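Local coordinates for putative mannose-1-phosphate guanylyl transferase (Thermus thermophilus, PDB 2CU2), which probably transfers a guanylyl group from GTP to mannose 1-phosphate, yielding GDP-mannose, at residues A[85-97]-A[205-217]. Numbering follows the deposited sequence.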
# COMPACT_ATOMS: atom_id res chain seq x y z
N ALA A 85 19.30 18.98 25.73
CA ALA A 85 19.91 19.77 26.79
C ALA A 85 18.94 20.01 27.94
O ALA A 85 19.32 20.06 29.10
CB ALA A 85 20.36 21.10 26.19
N GLY A 86 17.67 20.19 27.53
CA GLY A 86 16.61 20.35 28.52
C GLY A 86 16.36 19.04 29.27
O GLY A 86 16.24 19.00 30.49
N ALA A 87 16.29 17.92 28.55
CA ALA A 87 16.10 16.63 29.20
C ALA A 87 17.29 16.33 30.12
O ALA A 87 17.11 15.83 31.23
CB ALA A 87 15.95 15.53 28.15
N VAL A 88 18.50 16.63 29.67
CA VAL A 88 19.69 16.38 30.49
C VAL A 88 19.64 17.23 31.77
O VAL A 88 20.04 16.77 32.84
CB VAL A 88 20.97 16.68 29.69
CG1 VAL A 88 22.18 16.67 30.62
CG2 VAL A 88 21.16 15.64 28.59
N LEU A 89 19.15 18.46 31.65
CA LEU A 89 19.02 19.34 32.80
C LEU A 89 18.19 18.65 33.88
O LEU A 89 18.58 18.59 35.04
CB LEU A 89 18.35 20.65 32.39
CG LEU A 89 17.75 21.49 33.53
CD1 LEU A 89 18.86 22.00 34.43
CD2 LEU A 89 16.95 22.65 32.94
N LEU A 90 17.03 18.13 33.49
CA LEU A 90 16.14 17.46 34.42
C LEU A 90 16.80 16.22 35.04
O LEU A 90 16.65 15.92 36.21
CB LEU A 90 14.88 17.05 33.67
CG LEU A 90 14.17 18.24 33.02
CD1 LEU A 90 12.78 17.87 32.48
CD2 LEU A 90 13.95 19.40 34.00
N GLY A 91 17.51 15.47 34.18
CA GLY A 91 18.18 14.27 34.66
C GLY A 91 19.22 14.59 35.73
O GLY A 91 19.39 13.88 36.71
N VAL A 92 19.96 15.69 35.49
CA VAL A 92 20.99 16.08 36.44
C VAL A 92 20.39 16.50 37.78
O VAL A 92 20.90 16.20 38.85
CB VAL A 92 21.79 17.24 35.83
CG1 VAL A 92 22.76 17.80 36.87
CG2 VAL A 92 22.57 16.76 34.63
N ALA A 93 19.28 17.27 37.69
CA ALA A 93 18.61 17.70 38.90
C ALA A 93 18.27 16.52 39.81
O ALA A 93 18.45 16.54 41.02
CB ALA A 93 17.33 18.44 38.51
N GLU A 94 17.72 15.47 39.17
CA GLU A 94 17.33 14.29 39.94
C GLU A 94 18.54 13.56 40.51
O GLU A 94 18.59 13.17 41.68
CB GLU A 94 16.53 13.36 39.03
CG GLU A 94 15.12 13.89 38.75
CD GLU A 94 14.36 13.97 40.05
OE1 GLU A 94 14.29 12.98 40.76
OE2 GLU A 94 13.85 15.05 40.36
N ALA A 95 19.53 13.33 39.63
CA ALA A 95 20.74 12.63 40.07
C ALA A 95 21.38 13.30 41.29
O ALA A 95 21.82 12.66 42.23
CB ALA A 95 21.73 12.62 38.90
N LEU A 96 21.45 14.64 41.22
CA LEU A 96 22.09 15.39 42.29
C LEU A 96 21.44 15.12 43.65
O LEU A 96 22.08 14.71 44.61
CB LEU A 96 22.01 16.88 41.96
CG LEU A 96 23.10 17.31 40.97
CD1 LEU A 96 22.94 18.76 40.52
CD2 LEU A 96 24.51 17.19 41.55
N LYS A 97 20.12 15.41 43.73
CA LYS A 97 19.44 15.25 45.01
C LYS A 97 19.17 13.78 45.34
O LYS A 97 18.72 13.43 46.42
CB LYS A 97 18.14 16.05 44.99
CG LYS A 97 17.16 15.56 43.92
CD LYS A 97 16.22 16.67 43.46
CE LYS A 97 14.75 16.24 43.47
NZ LYS A 97 14.01 16.96 42.44
N LEU A 205 26.77 27.04 29.22
CA LEU A 205 25.31 27.09 29.03
C LEU A 205 24.58 27.72 30.24
O LEU A 205 23.85 27.07 30.99
CB LEU A 205 24.81 25.67 28.80
CG LEU A 205 23.47 25.58 28.05
CD1 LEU A 205 23.44 26.33 26.73
CD2 LEU A 205 23.10 24.14 27.71
N PRO A 206 24.88 29.02 30.44
CA PRO A 206 24.38 29.79 31.58
C PRO A 206 22.88 29.61 31.86
O PRO A 206 22.44 29.56 33.01
CB PRO A 206 24.72 31.24 31.28
CG PRO A 206 25.99 31.21 30.45
CD PRO A 206 25.75 29.86 29.64
N SER A 207 22.09 29.60 30.78
CA SER A 207 20.65 29.44 30.94
C SER A 207 20.30 28.17 31.73
O SER A 207 19.38 28.13 32.54
CB SER A 207 20.00 29.38 29.56
OG SER A 207 20.54 28.28 28.82
N HIS A 208 21.04 27.09 31.42
CA HIS A 208 20.75 25.80 32.06
C HIS A 208 21.36 25.71 33.47
O HIS A 208 20.85 25.04 34.35
CB HIS A 208 21.29 24.67 31.17
CG HIS A 208 20.41 24.48 29.96
ND1 HIS A 208 20.11 25.47 29.08
CD2 HIS A 208 19.72 23.32 29.57
CE1 HIS A 208 19.28 24.91 28.17
NE2 HIS A 208 19.03 23.63 28.44
N HIS A 209 22.52 26.37 33.65
CA HIS A 209 23.12 26.37 34.99
C HIS A 209 22.20 27.09 35.98
O HIS A 209 21.95 26.65 37.10
CB HIS A 209 24.50 27.05 34.93
CG HIS A 209 24.95 27.47 36.31
ND1 HIS A 209 24.70 28.69 36.84
CD2 HIS A 209 25.72 26.74 37.23
CE1 HIS A 209 25.29 28.70 38.05
NE2 HIS A 209 25.90 27.55 38.31
N GLU A 210 21.70 28.26 35.53
CA GLU A 210 20.77 29.03 36.36
C GLU A 210 19.48 28.25 36.59
O GLU A 210 18.92 28.21 37.68
CB GLU A 210 20.47 30.36 35.67
CG GLU A 210 19.96 31.43 36.64
CD GLU A 210 19.77 32.74 35.90
OE1 GLU A 210 18.73 32.93 35.29
OE2 GLU A 210 20.66 33.59 35.98
N ALA A 211 18.98 27.64 35.50
CA ALA A 211 17.76 26.84 35.62
C ALA A 211 17.95 25.70 36.62
O ALA A 211 17.09 25.40 37.44
CB ALA A 211 17.41 26.29 34.24
N LEU A 212 19.11 25.03 36.51
CA LEU A 212 19.41 23.92 37.41
C LEU A 212 19.41 24.35 38.88
O LEU A 212 18.90 23.67 39.76
CB LEU A 212 20.77 23.35 37.02
CG LEU A 212 21.29 22.30 38.01
CD1 LEU A 212 20.32 21.14 38.22
CD2 LEU A 212 22.60 21.66 37.58
N GLU A 213 20.06 25.52 39.14
CA GLU A 213 20.10 26.02 40.51
C GLU A 213 18.69 26.28 41.06
O GLU A 213 18.35 25.95 42.18
CB GLU A 213 20.92 27.31 40.58
CG GLU A 213 22.44 27.11 40.48
CD GLU A 213 22.99 26.52 41.77
OE1 GLU A 213 22.70 27.04 42.83
OE2 GLU A 213 23.77 25.58 41.68
N ARG A 214 17.86 26.92 40.21
CA ARG A 214 16.53 27.29 40.68
C ARG A 214 15.63 26.07 40.89
O ARG A 214 14.77 26.03 41.76
CB ARG A 214 15.90 28.23 39.64
CG ARG A 214 16.60 29.59 39.60
CD ARG A 214 15.69 30.69 39.04
NE ARG A 214 15.54 30.53 37.59
CZ ARG A 214 14.30 30.28 37.13
NH1 ARG A 214 13.28 30.20 37.97
NH2 ARG A 214 14.10 30.11 35.82
N LEU A 215 15.82 25.06 40.02
CA LEU A 215 15.02 23.85 40.16
C LEU A 215 15.27 23.17 41.51
O LEU A 215 14.35 22.78 42.23
CB LEU A 215 15.38 22.90 39.01
CG LEU A 215 14.66 23.25 37.72
CD1 LEU A 215 15.09 22.38 36.54
CD2 LEU A 215 13.14 23.10 37.83
N LEU A 216 16.56 23.00 41.82
CA LEU A 216 16.92 22.41 43.11
C LEU A 216 16.42 23.26 44.27
O LEU A 216 16.21 22.80 45.39
CB LEU A 216 18.45 22.30 43.16
CG LEU A 216 19.01 21.25 42.20
CD1 LEU A 216 20.52 21.36 42.03
CD2 LEU A 216 18.74 19.82 42.68
N ALA A 217 16.27 24.57 43.99
CA ALA A 217 15.89 25.51 45.04
C ALA A 217 14.37 25.73 45.10
O ALA A 217 13.88 26.67 45.70
CB ALA A 217 16.60 26.83 44.77
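Two helices of the GT-A-like nucleotidyltransferase domain pack here by knobs-into-holes, with Leu89 of 85-97 and Leu212 of 205-217 each set in a hole between four side chains of the opposing helix. Their segment axes approach to 10.0 Å and run N to C in the same general sense, inclined at 40°. Leu89 lies among His208, Ala211, Leu212 and Leu215. With CG anti to the backbone N (chi1 162°), its two methyls part: CD1 presses against Leu212 CB at 3.5 Å, tight for two carbons, while CD2 rests on Ala211 CB at 3.9 Å and also meets Leu215 CD1. An alanine in place of Leu89 would probably open a gap in this four-residue hole and leave the CD1 methyl of Leu215 with less to pack against.

Leu212 returns the arrangement, sliding past Leu89 in the opposite direction to enter the hole formed by Leu89, Val92, Ala93 and Leu96. Its CD1 lies 3.9 Å from Ala93 CA, and its side chain crosses those of Val92 and Leu96 at about a right angle, CD2 touching Val92 CG1 and Leu96 CD1. Leu216 continues the apolar seam towards the more exposed end, where its CD1 meets Leu96 CD1 at 3.9 Å and its CD2 lies against the aliphatic part of Lys97. From a nearby loop, Leu228 touches both Leu89 and His208.

No hydrogen bond joins the two segments, and His208 supplies the polar element at their N-terminal ends. Its ring turns an edge to Gly86 N and to Ala85 O, 3.3 Å from CD2. Ala85 CB lies off the plane, 3.6 Å from NE2, on the face that Leu205 CD2 covers near the rim; in the ring plane ND1 shares a 2.9 Å hydrogen bond with Ser207 OG.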